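Long-range contact in thiamine-binding periplasmic protein (PDB 2QRY), which binds thiamine, thiamine phosphate and thiamine diphosphate with high affinity in the periplasm and serves the ThiBPQ ABC transporter in thiamine import: residues K22-A34 with L70-G84. Sequence-based numbering, arbitrary orientation.
With TPS (thiamin phosphate), chain E.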
ATOM      1  N   LYS A  22       5.205  23.242  19.227  1.00 34.93           N
ATOM      2  CA  LYS A  22       4.451  24.420  18.704  1.00 34.54           C
ATOM      3  C   LYS A  22       4.485  24.522  17.185  1.00 34.45           C
ATOM      4  O   LYS A  22       3.454  24.737  16.552  1.00 35.89           O
ATOM      5  CB  LYS A  22       4.982  25.705  19.331  1.00 35.66           C
ATOM      6  CG  LYS A  22       4.128  26.214  20.469  1.00 35.09           C
ATOM      7  CD  LYS A  22       2.683  26.264  20.037  1.00 33.88           C
ATOM      8  CE  LYS A  22       1.783  26.720  21.159  1.00 34.92           C
ATOM      9  NZ  LYS A  22       0.367  26.757  20.695  1.00 37.61           N
ATOM     10  N   PRO A  23       5.672  24.396  16.572  1.00 34.52           N
ATOM     11  CA  PRO A  23       5.688  24.481  15.109  1.00 35.46           C
ATOM     12  C   PRO A  23       4.948  23.256  14.563  1.00 36.57           C
ATOM     13  O   PRO A  23       5.014  22.176  15.153  1.00 38.10           O
ATOM     14  CB  PRO A  23       7.177  24.464  14.780  1.00 34.66           C
ATOM     15  CG  PRO A  23       7.757  23.643  15.896  1.00 34.05           C
ATOM     16  CD  PRO A  23       7.029  24.181  17.103  1.00 34.70           C
ATOM     17  N   VAL A  24       4.245  23.421  13.447  1.00 37.58           N
ATOM     18  CA  VAL A  24       3.479  22.324  12.857  1.00 36.06           C
ATOM     19  C   VAL A  24       4.200  21.594  11.724  1.00 35.27           C
ATOM     20  O   VAL A  24       4.919  22.199  10.927  1.00 36.67           O
ATOM     21  CB  VAL A  24       2.131  22.831  12.304  1.00 36.76           C
ATOM     22  CG1 VAL A  24       1.277  21.654  11.848  1.00 38.85           C
ATOM     23  CG2 VAL A  24       1.405  23.641  13.358  1.00 35.93           C
ATOM     24  N   LEU A  25       4.004  20.283  11.663  1.00 32.71           N
ATOM     25  CA  LEU A  25       4.596  19.466  10.612  1.00 30.71           C
ATOM     26  C   LEU A  25       3.415  18.731   9.976  1.00 29.13           C
ATOM     27  O   LEU A  25       2.856  17.793  10.552  1.00 28.35           O
ATOM     28  CB  LEU A  25       5.612  18.486  11.212  1.00 31.00           C
ATOM     29  CG  LEU A  25       6.698  17.850  10.326  1.00 31.06           C
ATOM     30  CD1 LEU A  25       6.185  16.604   9.655  1.00 32.39           C
ATOM     31  CD2 LEU A  25       7.183  18.861   9.311  1.00 29.74           C
ATOM     32  N   THR A  26       3.021  19.188   8.793  1.00 27.77           N
ATOM     33  CA  THR A  26       1.889  18.619   8.072  1.00 27.14           C
ATOM     34  C   THR A  26       2.274  17.403   7.242  1.00 26.32           C
ATOM     35  O   THR A  26       3.120  17.489   6.358  1.00 27.14           O
ATOM     36  CB  THR A  26       1.253  19.686   7.157  1.00 28.27           C
ATOM     37  OG1 THR A  26       0.777  20.766   7.967  1.00 28.23           O
ATOM     38  CG2 THR A  26       0.090  19.105   6.365  1.00 27.32           C
ATOM     39  N   VAL A  27       1.639  16.272   7.529  1.00 25.55           N
ATOM     40  CA  VAL A  27       1.934  15.038   6.812  1.00 24.89           C
ATOM     41  C   VAL A  27       0.731  14.438   6.070  1.00 24.76           C
ATOM     42  O   VAL A  27      -0.179  13.892   6.698  1.00 23.53           O
ATOM     43  CB  VAL A  27       2.480  13.962   7.781  1.00 26.72           C
ATOM     44  CG1 VAL A  27       2.831  12.692   7.007  1.00 23.08           C
ATOM     45  CG2 VAL A  27       3.703  14.501   8.530  1.00 24.98           C
ATOM     46  N   TYR A  28       0.738  14.536   4.740  1.00 22.45           N
ATOM     47  CA  TYR A  28      -0.329  13.964   3.921  1.00 22.16           C
ATOM     48  C   TYR A  28      -0.218  12.436   3.934  1.00 21.99           C
ATOM     49  O   TYR A  28       0.874  11.889   3.791  1.00 21.88           O
ATOM     50  CB  TYR A  28      -0.218  14.433   2.468  1.00 21.32           C
ATOM     51  CG  TYR A  28      -0.707  15.835   2.183  1.00 23.44           C
ATOM     52  CD1 TYR A  28      -1.209  16.651   3.198  1.00 24.43           C
ATOM     53  CD2 TYR A  28      -0.679  16.338   0.887  1.00 24.02           C
ATOM     54  CE1 TYR A  28      -1.673  17.936   2.921  1.00 25.57           C
ATOM     55  CE2 TYR A  28      -1.140  17.613   0.598  1.00 25.64           C
ATOM     56  CZ  TYR A  28      -1.635  18.407   1.616  1.00 26.99           C
ATOM     57  OH  TYR A  28      -2.093  19.670   1.322  1.00 30.25           O
ATOM     58  N   THR A  29      -1.346  11.751   4.090  1.00 20.92           N
ATOM     59  CA  THR A  29      -1.342  10.293   4.094  1.00 21.16           C
ATOM     60  C   THR A  29      -2.746   9.755   3.784  1.00 20.20           C
ATOM     61  O   THR A  29      -3.683  10.533   3.622  1.00 16.61           O
ATOM     62  CB  THR A  29      -0.850   9.740   5.461  1.00 21.76           C
ATOM     63  OG1 THR A  29      -0.654   8.324   5.358  1.00 23.36           O
ATOM     64  CG2 THR A  29      -1.866  10.040   6.568  1.00 20.78           C
ATOM     65  N   TYR A  30      -2.883   8.433   3.686  1.00 19.44           N
ATOM     66  CA  TYR A  30      -4.177   7.825   3.397  1.00 19.69           C
ATOM     67  C   TYR A  30      -4.964   7.558   4.681  1.00 21.54           C
ATOM     68  O   TYR A  30      -4.392   7.593   5.777  1.00 22.08           O
ATOM     69  CB  TYR A  30      -3.989   6.547   2.566  1.00 20.59           C
ATOM     70  CG  TYR A  30      -2.974   5.556   3.097  1.00 18.87           C
ATOM     71  CD1 TYR A  30      -3.312   4.644   4.098  1.00 19.53           C
ATOM     72  CD2 TYR A  30      -1.689   5.488   2.549  1.00 19.20           C
ATOM     73  CE1 TYR A  30      -2.394   3.672   4.535  1.00 19.78           C
ATOM     74  CE2 TYR A  30      -0.764   4.528   2.976  1.00 18.68           C
ATOM     75  CZ  TYR A  30      -1.125   3.623   3.964  1.00 19.84           C
ATOM     76  OH  TYR A  30      -0.233   2.646   4.350  1.00 21.25           O
ATOM     77  N   ASP A  31      -6.267   7.287   4.555  1.00 21.99           N
ATOM     78  CA  ASP A  31      -7.111   7.095   5.734  1.00 22.92           C
ATOM     79  C   ASP A  31      -6.828   5.950   6.687  1.00 22.51           C
ATOM     80  O   ASP A  31      -6.953   6.128   7.898  1.00 22.87           O
ATOM     81  CB  ASP A  31      -8.606   7.071   5.363  1.00 27.03           C
ATOM     82  CG  ASP A  31      -8.944   6.048   4.300  1.00 30.90           C
ATOM     83  OD1 ASP A  31      -8.376   4.935   4.317  1.00 32.73           O
ATOM     84  OD2 ASP A  31      -9.804   6.358   3.448  1.00 35.60           O
ATOM     85  N   SER A  32      -6.457   4.781   6.177  1.00 21.34           N
ATOM     86  CA  SER A  32      -6.193   3.665   7.072  1.00 22.26           C
ATOM     87  C   SER A  32      -4.931   3.893   7.916  1.00 22.84           C
ATOM     88  O   SER A  32      -4.749   3.249   8.944  1.00 22.74           O
ATOM     89  CB  SER A  32      -6.082   2.356   6.285  1.00 20.72           C
ATOM     90  OG  SER A  32      -4.983   2.381   5.403  1.00 23.74           O
ATOM     91  N   PHE A  33      -4.070   4.820   7.501  1.00 23.75           N
ATOM     92  CA  PHE A  33      -2.858   5.085   8.272  1.00 24.13           C
ATOM     93  C   PHE A  33      -3.181   5.989   9.461  1.00 25.98           C
ATOM     94  O   PHE A  33      -2.825   5.677  10.597  1.00 26.62           O
ATOM     95  CB  PHE A  33      -1.783   5.754   7.411  1.00 22.27           C
ATOM     96  CG  PHE A  33      -0.440   5.848   8.085  1.00 22.53           C
ATOM     97  CD1 PHE A  33       0.470   4.798   8.008  1.00 24.21           C
ATOM     98  CD2 PHE A  33      -0.091   6.977   8.815  1.00 22.50           C
ATOM     99  CE1 PHE A  33       1.708   4.873   8.648  1.00 25.35           C
ATOM    100  CE2 PHE A  33       1.148   7.061   9.460  1.00 25.48           C
ATOM    101  CZ  PHE A  33       2.049   6.008   9.376  1.00 24.11           C
ATOM    102  N   ALA A  34      -3.862   7.100   9.196  1.00 26.26           N
ATOM    103  CA  ALA A  34      -4.218   8.052  10.246  1.00 28.27           C
ATOM    104  C   ALA A  34      -5.436   7.631  11.074  1.00 30.71           C
ATOM    105  O   ALA A  34      -5.782   8.286  12.059  1.00 31.57           O
ATOM    106  CB  ALA A  34      -4.466   9.425   9.635  1.00 26.10           C
ATOM    107  N   LEU A  70      -0.896  16.260  -4.950  1.00 22.69           N
ATOM    108  CA  LEU A  70       0.279  17.077  -4.681  1.00 21.86           C
ATOM    109  C   LEU A  70       0.757  17.760  -5.963  1.00 22.30           C
ATOM    110  O   LEU A  70       1.196  18.906  -5.935  1.00 23.19           O
ATOM    111  CB  LEU A  70       1.407  16.221  -4.106  1.00 21.96           C
ATOM    112  CG  LEU A  70       2.606  17.028  -3.613  1.00 23.65           C
ATOM    113  CD1 LEU A  70       2.224  17.762  -2.341  1.00 25.43           C
ATOM    114  CD2 LEU A  70       3.782  16.115  -3.359  1.00 24.33           C
ATOM    115  N   ARG A  71       0.681  17.052  -7.085  1.00 20.79           N
ATOM    116  CA  ARG A  71       1.104  17.615  -8.358  1.00 22.22           C
ATOM    117  C   ARG A  71       0.225  18.795  -8.766  1.00 23.48           C
ATOM    118  O   ARG A  71       0.630  19.626  -9.581  1.00 23.05           O
ATOM    119  CB  ARG A  71       1.044  16.557  -9.447  1.00 22.91           C
ATOM    120  CG  ARG A  71       1.926  15.367  -9.192  1.00 26.95           C
ATOM    121  CD  ARG A  71       1.767  14.367 -10.305  1.00 27.27           C
ATOM    122  NE  ARG A  71       2.075  14.975 -11.590  1.00 29.14           N
ATOM    123  CZ  ARG A  71       1.904  14.369 -12.760  1.00 31.69           C
ATOM    124  NH1 ARG A  71       1.420  13.130 -12.801  1.00 32.89           N
ATOM    125  NH2 ARG A  71       2.220  14.999 -13.886  1.00 30.50           N
HETATM  126  N   MSE A  72      -0.982  18.860  -8.210  1.00 22.58           N
HETATM  127  CA  MSE A  72      -1.886  19.946  -8.533  1.00 23.56           C
HETATM  128  C   MSE A  72      -1.831  21.068  -7.506  1.00 21.86           C
HETATM  129  O   MSE A  72      -2.273  22.174  -7.782  1.00 20.54           O
HETATM  130  CB  MSE A  72      -3.312  19.421  -8.687  1.00 26.44           C
HETATM  131  CG  MSE A  72      -3.522  18.658  -9.985  1.00 28.84           C
HETATM  132 SE   MSE A  72      -5.326  17.962 -10.174  1.00 36.29          SE
HETATM  133  CE  MSE A  72      -4.973  16.669 -11.582  1.00 34.81           C
ATOM    134  N   GLU A  73      -1.289  20.780  -6.325  1.00 22.19           N
ATOM    135  CA  GLU A  73      -1.161  21.796  -5.284  1.00 23.01           C
ATOM    136  C   GLU A  73       0.126  22.568  -5.558  1.00 23.83           C
ATOM    137  O   GLU A  73       0.229  23.764  -5.278  1.00 22.21           O
ATOM    138  CB  GLU A  73      -1.076  21.166  -3.887  1.00 22.78           C
ATOM    139  CG  GLU A  73      -2.256  20.288  -3.490  1.00 24.05           C
ATOM    140  CD  GLU A  73      -2.372  20.092  -1.980  1.00 24.21           C
ATOM    141  OE1 GLU A  73      -1.351  19.809  -1.323  1.00 26.90           O
ATOM    142  OE2 GLU A  73      -3.490  20.211  -1.443  1.00 25.69           O
ATOM    143  N   GLY A  74       1.109  21.870  -6.117  1.00 24.88           N
ATOM    144  CA  GLY A  74       2.380  22.506  -6.417  1.00 27.03           C
ATOM    145  C   GLY A  74       3.015  23.082  -5.166  1.00 28.16           C
ATOM    146  O   GLY A  74       2.927  22.487  -4.091  1.00 26.52           O
ATOM    147  N   LYS A  75       3.656  24.239  -5.286  1.00 29.30           N
ATOM    148  CA  LYS A  75       4.282  24.823  -4.116  1.00 31.40           C
ATOM    149  C   LYS A  75       3.276  25.506  -3.200  1.00 31.18           C
ATOM    150  O   LYS A  75       3.635  26.006  -2.140  1.00 31.45           O
ATOM    151  CB  LYS A  75       5.418  25.770  -4.519  1.00 34.12           C
ATOM    152  CG  LYS A  75       5.274  26.449  -5.860  1.00 37.44           C
ATOM    153  CD  LYS A  75       6.619  27.035  -6.293  1.00 40.23           C
ATOM    154  CE  LYS A  75       7.663  25.929  -6.479  1.00 42.26           C
ATOM    155  NZ  LYS A  75       9.045  26.434  -6.737  1.00 41.33           N
ATOM    156  N   ASN A  76       2.010  25.502  -3.608  1.00 31.27           N
ATOM    157  CA  ASN A  76       0.933  26.070  -2.797  1.00 30.22           C
ATOM    158  C   ASN A  76       0.510  25.012  -1.783  1.00 28.96           C
ATOM    159  O   ASN A  76      -0.284  25.281  -0.881  1.00 29.52           O
ATOM    160  CB  ASN A  76      -0.283  26.435  -3.657  1.00 29.55           C
ATOM    161  CG  ASN A  76      -0.104  27.745  -4.409  1.00 30.74           C
ATOM    162  OD1 ASN A  76      -0.859  28.047  -5.333  1.00 29.50           O
ATOM    163  ND2 ASN A  76       0.887  28.531  -4.009  1.00 32.08           N
ATOM    164  N   SER A  77       1.036  23.803  -1.947  1.00 27.64           N
ATOM    165  CA  SER A  77       0.709  22.704  -1.047  1.00 29.08           C
ATOM    166  C   SER A  77       1.057  23.049   0.397  1.00 29.03           C
ATOM    167  O   SER A  77       2.041  23.741   0.660  1.00 29.04           O
ATOM    168  CB  SER A  77       1.464  21.441  -1.456  1.00 28.44           C
ATOM    169  OG  SER A  77       1.271  20.412  -0.503  1.00 29.40           O
ATOM    170  N   LYS A  78       0.254  22.569   1.335  1.00 28.96           N
ATOM    171  CA  LYS A  78       0.540  22.854   2.727  1.00 31.00           C
ATOM    172  C   LYS A  78       1.246  21.684   3.395  1.00 29.45           C
ATOM    173  O   LYS A  78       1.547  21.724   4.590  1.00 30.37           O
ATOM    174  CB  LYS A  78      -0.746  23.235   3.476  1.00 34.00           C
ATOM    175  CG  LYS A  78      -1.903  22.256   3.373  1.00 39.05           C
ATOM    176  CD  LYS A  78      -3.191  22.910   3.883  1.00 40.73           C
ATOM    177  CE  LYS A  78      -4.348  21.918   4.016  1.00 42.43           C
ATOM    178  NZ  LYS A  78      -4.214  21.014   5.202  1.00 44.98           N
ATOM    179  N   ALA A  79       1.541  20.656   2.607  1.00 26.87           N
ATOM    180  CA  ALA A  79       2.219  19.474   3.121  1.00 26.35           C
ATOM    181  C   ALA A  79       3.733  19.642   3.230  1.00 25.60           C
ATOM    182  O   ALA A  79       4.369  20.270   2.386  1.00 25.98           O
ATOM    183  CB  ALA A  79       1.904  18.272   2.248  1.00 24.08           C
ATOM    184  N   ASP A  80       4.291  19.063   4.286  1.00 26.07           N
ATOM    185  CA  ASP A  80       5.728  19.079   4.538  1.00 26.27           C
ATOM    186  C   ASP A  80       6.247  17.698   4.144  1.00 25.66           C
ATOM    187  O   ASP A  80       7.365  17.547   3.656  1.00 26.08           O
ATOM    188  CB  ASP A  80       6.006  19.327   6.023  1.00 26.66           C
ATOM    189  CG  ASP A  80       5.544  20.699   6.487  1.00 27.71           C
ATOM    190  OD1 ASP A  80       6.031  21.707   5.927  1.00 30.21           O
ATOM    191  OD2 ASP A  80       4.708  20.773   7.412  1.00 26.33           O
ATOM    192  N   VAL A  81       5.410  16.690   4.359  1.00 25.11           N
ATOM    193  CA  VAL A  81       5.760  15.313   4.031  1.00 25.02           C
ATOM    194  C   VAL A  81       4.550  14.564   3.469  1.00 24.95           C
ATOM    195  O   VAL A  81       3.421  14.769   3.912  1.00 26.16           O
ATOM    196  CB  VAL A  81       6.242  14.530   5.285  1.00 24.33           C
ATOM    197  CG1 VAL A  81       6.599  13.105   4.903  1.00 23.84           C
ATOM    198  CG2 VAL A  81       7.434  15.215   5.911  1.00 23.31           C
ATOM    199  N   VAL A  82       4.791  13.707   2.481  1.00 24.27           N
ATOM    200  CA  VAL A  82       3.729  12.887   1.914  1.00 23.76           C
ATOM    201  C   VAL A  82       4.050  11.453   2.310  1.00 22.44           C
ATOM    202  O   VAL A  82       5.025  10.883   1.823  1.00 22.51           O
ATOM    203  CB  VAL A  82       3.681  12.966   0.375  1.00 22.71           C
ATOM    204  CG1 VAL A  82       2.688  11.942  -0.157  1.00 19.79           C
ATOM    205  CG2 VAL A  82       3.286  14.371  -0.066  1.00 23.09           C
ATOM    206  N   LEU A  83       3.243  10.881   3.200  1.00 20.57           N
ATOM    207  CA  LEU A  83       3.451   9.509   3.659  1.00 19.86           C
ATOM    208  C   LEU A  83       2.405   8.564   3.052  1.00 19.28           C
ATOM    209  O   LEU A  83       1.209   8.761   3.226  1.00 20.01           O
ATOM    210  CB  LEU A  83       3.377   9.459   5.185  1.00 18.58           C
ATOM    211  CG  LEU A  83       3.629   8.120   5.889  1.00 19.27           C
ATOM    212  CD1 LEU A  83       4.245   8.376   7.270  1.00 15.73           C
ATOM    213  CD2 LEU A  83       2.330   7.325   5.996  1.00 15.38           C
ATOM    214  N   GLY A  84       2.852   7.545   2.331  1.00 17.27           N
ATOM    215  CA  GLY A  84       1.892   6.634   1.747  1.00 16.20           C
ATOM    216  C   GLY A  84       2.017   6.393   0.256  1.00 15.13           C
ATOM    217  O   GLY A  84       1.121   5.816  -0.340  1.00 15.23           O
TER
HETATM  218  CM2 TPS E 400      -6.673  -5.560   7.875  1.00 16.66           C
HETATM  219  N3  TPS E 400      -3.141  -1.455   4.149  1.00 21.75           N
HETATM  220  C2  TPS E 400      -4.443  -1.374   3.962  1.00 22.35           C
HETATM  221  S1  TPS E 400      -4.618  -0.206   2.706  1.00 22.37           S
HETATM  222  C5  TPS E 400      -2.901   0.142   2.461  1.00 21.14           C
HETATM  223  C4  TPS E 400      -2.310  -0.684   3.393  1.00 21.84           C
HETATM  224  CM4 TPS E 400      -0.793  -0.723   3.546  1.00 22.85           C
HETATM  225  C6  TPS E 400      -2.378   1.111   1.448  1.00 23.99           C
HETATM  226  C7  TPS E 400      -3.683   1.689   0.900  1.00 25.37           C
HETATM  227  O7  TPS E 400      -3.510   2.632  -0.150  1.00 31.10           O
HETATM  228  N1A TPS E 400      -4.912  -5.251   6.185  1.00 18.69           N
HETATM  229  C2A TPS E 400      -5.614  -4.725   7.192  1.00 18.59           C
HETATM  230  N3A TPS E 400      -5.397  -3.477   7.601  1.00 15.76           N
HETATM  231  C4A TPS E 400      -4.462  -2.697   7.017  1.00 17.52           C
HETATM  232  N4A TPS E 400      -4.261  -1.403   7.460  1.00 17.56           N
HETATM  233  C5A TPS E 400      -3.691  -3.226   5.933  1.00 19.40           C
HETATM  234  C6A TPS E 400      -3.964  -4.548   5.546  1.00 19.13           C
HETATM  235  C7A TPS E 400      -2.600  -2.412   5.194  1.00 19.07           C
HETATM  236  P1  TPS E 400      -4.992   3.119  -0.573  1.00 24.68           P
HETATM  237  O1  TPS E 400      -5.861   1.881  -0.931  1.00 27.25           O
HETATM  238  O2  TPS E 400      -4.938   4.159  -1.766  1.00 31.77           O
HETATM  239  O3  TPS E 400      -5.634   3.820   0.643  1.00 24.66           O
HETATM  240  O   HOH W   1       3.800  22.915   8.628  1.00 37.51           O
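Strands 24-29 and 81-84 pair in parallel: Tyr28 N donates to Val81 O and Tyr28 O accepts from Leu83 N. Thr26 O takes two donors, Val81 N at 3.1 Å and Asp80 N at 2.9 Å, while the carboxylate of Asp80 returns to the same residue, OD2 receiving Thr26 N on its anti lone pair (2.7 Å). A water links Asp80 OD2 to Val24 O. Farther along, Thr29 OG1 donates to Leu83 O from above the carbonyl plane.

Two methyls sit over ring centres: Ala79 CB above Tyr28, 3.3 Å from the centroid, and Leu83 CD2 above Phe33, 3.4 Å from the centroid. With CG anti to its carbonyl carbon (chi1 -78°), Tyr28 reaches the end of helix 63-73, where OH donates to the syn lone pair of Glu73 OE1 (2.8 Å). Ser77 OG also donates to that oxygen and, in an ST turn, accepts Ala79 N. A phenylalanine in place of Tyr28 would probably keep the Ala79 contact but cost Glu73 one of these two donors.

Gly84 CA meets the Tyr30 ring edge; thiamin phosphate C6 lies over one face of that ring, toward its rim. Strand 54-59, helix 63-73 and strand 81-86 form a right-handed beta-alpha-beta crossover that passes over 24-29, the strand between them, as in the lobes of periplasmic binding proteins.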